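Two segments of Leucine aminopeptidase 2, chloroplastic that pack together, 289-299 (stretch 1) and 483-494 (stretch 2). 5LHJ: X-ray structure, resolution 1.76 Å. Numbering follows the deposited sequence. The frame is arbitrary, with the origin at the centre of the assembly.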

# COMPACT_ATOMS: atom_id res chain seq x y z
N ALA A 289 9.83 22.22 24.14
CA ALA A 289 10.09 23.59 23.70
C ALA A 289 9.09 24.57 24.31
O ALA A 289 9.47 25.67 24.75
CB ALA A 289 10.05 23.70 22.18
N ALA A 290 7.81 24.20 24.32
CA ALA A 290 6.77 25.07 24.86
C ALA A 290 6.93 25.29 26.37
O ALA A 290 6.80 26.42 26.86
CB ALA A 290 5.38 24.51 24.56
N VAL A 291 7.26 24.22 27.08
CA VAL A 291 7.46 24.28 28.53
C VAL A 291 8.68 25.13 28.88
O VAL A 291 8.60 26.00 29.76
CB VAL A 291 7.55 22.86 29.15
CG1 VAL A 291 8.00 22.90 30.62
CG2 VAL A 291 6.20 22.16 29.05
N VAL A 292 9.80 24.89 28.20
CA VAL A 292 11.02 25.67 28.44
C VAL A 292 10.75 27.17 28.20
O VAL A 292 11.12 28.02 29.01
CB VAL A 292 12.19 25.18 27.57
CG1 VAL A 292 13.37 26.14 27.60
CG2 VAL A 292 12.62 23.78 28.01
N ALA A 293 10.12 27.47 27.07
CA ALA A 293 9.86 28.85 26.69
C ALA A 293 8.93 29.54 27.69
O ALA A 293 9.22 30.68 28.10
CB ALA A 293 9.30 28.93 25.27
N ALA A 294 7.86 28.87 28.10
CA ALA A 294 6.95 29.42 29.12
C ALA A 294 7.71 29.73 30.41
O ALA A 294 7.56 30.82 30.98
CB ALA A 294 5.79 28.49 29.39
N LEU A 295 8.55 28.79 30.86
CA LEU A 295 9.36 29.03 32.07
C LEU A 295 10.26 30.25 31.95
O LEU A 295 10.39 31.02 32.91
CB LEU A 295 10.17 27.79 32.46
CG LEU A 295 9.34 26.78 33.27
CD1 LEU A 295 9.84 25.37 33.06
CD2 LEU A 295 9.34 27.14 34.75
N THR A 296 10.87 30.45 30.78
CA THR A 296 11.76 31.61 30.56
C THR A 296 11.02 32.95 30.62
O THR A 296 11.64 33.97 30.90
CB THR A 296 12.55 31.56 29.21
OG1 THR A 296 11.67 31.70 28.07
CG2 THR A 296 13.41 30.31 29.11
N ALA A 297 9.73 32.96 30.32
CA ALA A 297 8.93 34.18 30.38
C ALA A 297 8.49 34.59 31.80
O ALA A 297 8.10 35.73 32.01
CB ALA A 297 7.69 34.02 29.51
N LEU A 298 8.53 33.67 32.75
CA LEU A 298 7.96 33.94 34.08
C LEU A 298 8.72 35.02 34.89
O LEU A 298 8.08 35.85 35.52
CB LEU A 298 7.80 32.66 34.89
CG LEU A 298 6.89 31.61 34.23
CD1 LEU A 298 6.76 30.38 35.11
CD2 LEU A 298 5.53 32.19 33.89
N PRO A 299 10.06 34.99 34.87
CA PRO A 299 10.78 36.04 35.64
C PRO A 299 10.43 37.47 35.21
O PRO A 299 10.28 38.34 36.07
CB PRO A 299 12.25 35.70 35.39
CG PRO A 299 12.24 34.21 35.20
CD PRO A 299 10.99 33.94 34.42
N GLY A 483 5.81 27.25 17.82
CA GLY A 483 5.78 27.61 19.23
C GLY A 483 4.39 27.50 19.86
O GLY A 483 4.11 28.12 20.88
N PHE A 484 3.53 26.69 19.25
CA PHE A 484 2.17 26.46 19.74
C PHE A 484 2.19 26.01 21.20
O PHE A 484 3.03 25.21 21.59
CB PHE A 484 1.46 25.41 18.89
CG PHE A 484 -0.01 25.27 19.20
CD1 PHE A 484 -0.93 26.11 18.60
CD2 PHE A 484 -0.47 24.29 20.07
CE1 PHE A 484 -2.29 25.97 18.86
CE2 PHE A 484 -1.82 24.16 20.34
CZ PHE A 484 -2.73 25.01 19.73
N ALA A 485 1.26 26.59 21.97
CA ALA A 485 0.99 26.34 23.39
C ALA A 485 1.81 27.19 24.37
O ALA A 485 1.46 27.25 25.55
CB ALA A 485 1.08 24.86 23.75
N VAL A 486 2.86 27.87 23.90
CA VAL A 486 3.62 28.76 24.78
C VAL A 486 2.70 29.82 25.39
O VAL A 486 2.66 29.99 26.61
CB VAL A 486 4.81 29.44 24.06
CG1 VAL A 486 5.46 30.50 24.94
CG2 VAL A 486 5.86 28.39 23.67
N ARG A 487 1.95 30.50 24.55
CA ARG A 487 1.11 31.58 25.03
C ARG A 487 -0.10 31.09 25.83
O ARG A 487 -0.49 31.73 26.81
CB ARG A 487 0.75 32.53 23.89
CG ARG A 487 1.94 33.42 23.56
CD ARG A 487 1.70 34.29 22.35
NE ARG A 487 1.73 33.42 21.20
CZ ARG A 487 0.79 33.28 20.27
NH1 ARG A 487 -0.29 34.05 20.24
NH2 ARG A 487 1.00 32.39 19.31
N THR A 488 -0.66 29.94 25.46
CA THR A 488 -1.68 29.29 26.29
C THR A 488 -1.15 28.96 27.70
O THR A 488 -1.81 29.24 28.69
CB THR A 488 -2.27 28.03 25.62
OG1 THR A 488 -2.94 28.41 24.42
CG2 THR A 488 -3.26 27.32 26.54
N LEU A 489 0.05 28.40 27.77
CA LEU A 489 0.66 28.08 29.06
C LEU A 489 0.86 29.34 29.91
O LEU A 489 0.53 29.35 31.09
CB LEU A 489 2.00 27.37 28.90
CG LEU A 489 1.98 25.90 28.46
CD1 LEU A 489 3.42 25.47 28.27
CD2 LEU A 489 1.26 24.98 29.44
N ILE A 490 1.39 30.39 29.29
CA ILE A 490 1.60 31.65 30.02
C ILE A 490 0.27 32.21 30.54
O ILE A 490 0.19 32.58 31.71
CB ILE A 490 2.33 32.70 29.16
CG1 ILE A 490 3.77 32.25 28.88
CG2 ILE A 490 2.35 34.06 29.86
CD1 ILE A 490 4.49 33.08 27.84
N GLU A 491 -0.76 32.25 29.71
CA GLU A 491 -2.07 32.73 30.17
C GLU A 491 -2.70 31.83 31.25
O GLU A 491 -3.35 32.34 32.18
CB GLU A 491 -3.01 32.93 28.99
CG GLU A 491 -2.69 34.18 28.18
CD GLU A 491 -3.01 35.49 28.90
OE1 GLU A 491 -3.77 35.50 29.89
OE2 GLU A 491 -2.48 36.54 28.47
N THR A 492 -2.49 30.52 31.15
CA THR A 492 -2.94 29.59 32.19
C THR A 492 -2.25 29.87 33.53
O THR A 492 -2.91 29.97 34.57
CB THR A 492 -2.70 28.13 31.76
OG1 THR A 492 -3.43 27.88 30.56
CG2 THR A 492 -3.16 27.16 32.83
N LEU A 493 -0.94 30.03 33.48
CA LEU A 493 -0.18 30.30 34.70
C LEU A 493 -0.58 31.65 35.32
O LEU A 493 -0.66 31.76 36.55
CB LEU A 493 1.32 30.25 34.42
CG LEU A 493 1.84 28.86 34.01
CD1 LEU A 493 3.22 28.96 33.41
CD2 LEU A 493 1.83 27.88 35.17
N ARG A 494 -0.85 32.66 34.47
CA ARG A 494 -1.34 33.98 34.95
C ARG A 494 -2.66 33.83 35.71
O ARG A 494 -2.80 34.33 36.83
CB ARG A 494 -1.51 34.97 33.79
CG ARG A 494 -0.19 35.50 33.21
CD ARG A 494 -0.38 36.29 31.92
NE ARG A 494 -1.00 37.59 32.16
CZ ARG A 494 -0.37 38.71 32.50
NH1 ARG A 494 0.96 38.76 32.64
NH2 ARG A 494 -1.08 39.83 32.70

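Packing of helix 289-299 against helix 486-494 and the turn that leads into it, in leucine aminopeptidase 2. The two helix axes approach to 8.9 Å and run in broadly the same direction, with a signed crossing angle of -47°. No hydrogen bond crosses between the stretches; the contact is apolar and rests on shape, burying 411 Å² summed over both sides. Stretch 1 supplies a small-residue face: A290, A293, A294 and A297 all direct CA-to-CB toward stretch 2, and their methyl groups are low bumps with shallow ground between them. Stretch 2 supplies longer side chains: V486, L489 and I490 pack among these methyls, and L493 meets L298.

The backbones come nearest at A290 and V486, whose CA atoms lie 4.9 Å apart. Such an approach leaves little room for side chains between the chains, and the A290 methyl is small enough to fit. It sits over the start of the second helix, with CB 3.9 Å from F484 O, 4.4 Å from A485 CB and 4.0 Å from V486 CG2. F484 itself turns CA-to-CB away, so here the methyl meets backbone rather than the phenyl ring. G483 to V486 form a type II turn, closed by V486 N to G483 O at 3.3 Å, and A485 occupies the N-cap position, so A290 packs on the turn as well as on the helix.

V486 is the first knob. Its CA-to-CB bond points sideways, yet with chi1 in t its CG2 methyl lies 3.6 Å from A290 CA and 3.8 Å from A293 CB, while CG1 comes within 4.3 Å of A294 N. The valine thus straddles the surface between A290, A293 and A294, touching backbone as well as methyl groups. One turn on, L489 points toward stretch 1. Its CB rests 4.0 Å from A294 CB, and its CD1 extends to A290 O at 3.8 Å and to V291 CG2 at 4.4 Å. V291 points CA-to-CB away from stretch 2, so this last contact is peripheral. The A294 methyl is shared in turn: it also lies 4.3 Å from I490 CG1, and so fills a hollow bordered by L489 and I490.

I490 starts sideways, but its end comes nearer: with chi1 in m and chi2 in t, CD1 reaches A297 CB at 3.7 Å. Farther along, larger side chains bridge the space between the diverging helices. L298 also starts sideways and brings its end nearer, placing CD2 4.0 Å from CD1 of L493, which points toward stretch 1. The match therefore changes from methyl against turn and backbone at A290 to leucine against leucine at L298.

Polar side chains stay out of the seam. T296 OG1 donates to A293 O at 2.7 Å and T492 OG1 to T488 O at 2.8 Å, each bond remaining within its own helix.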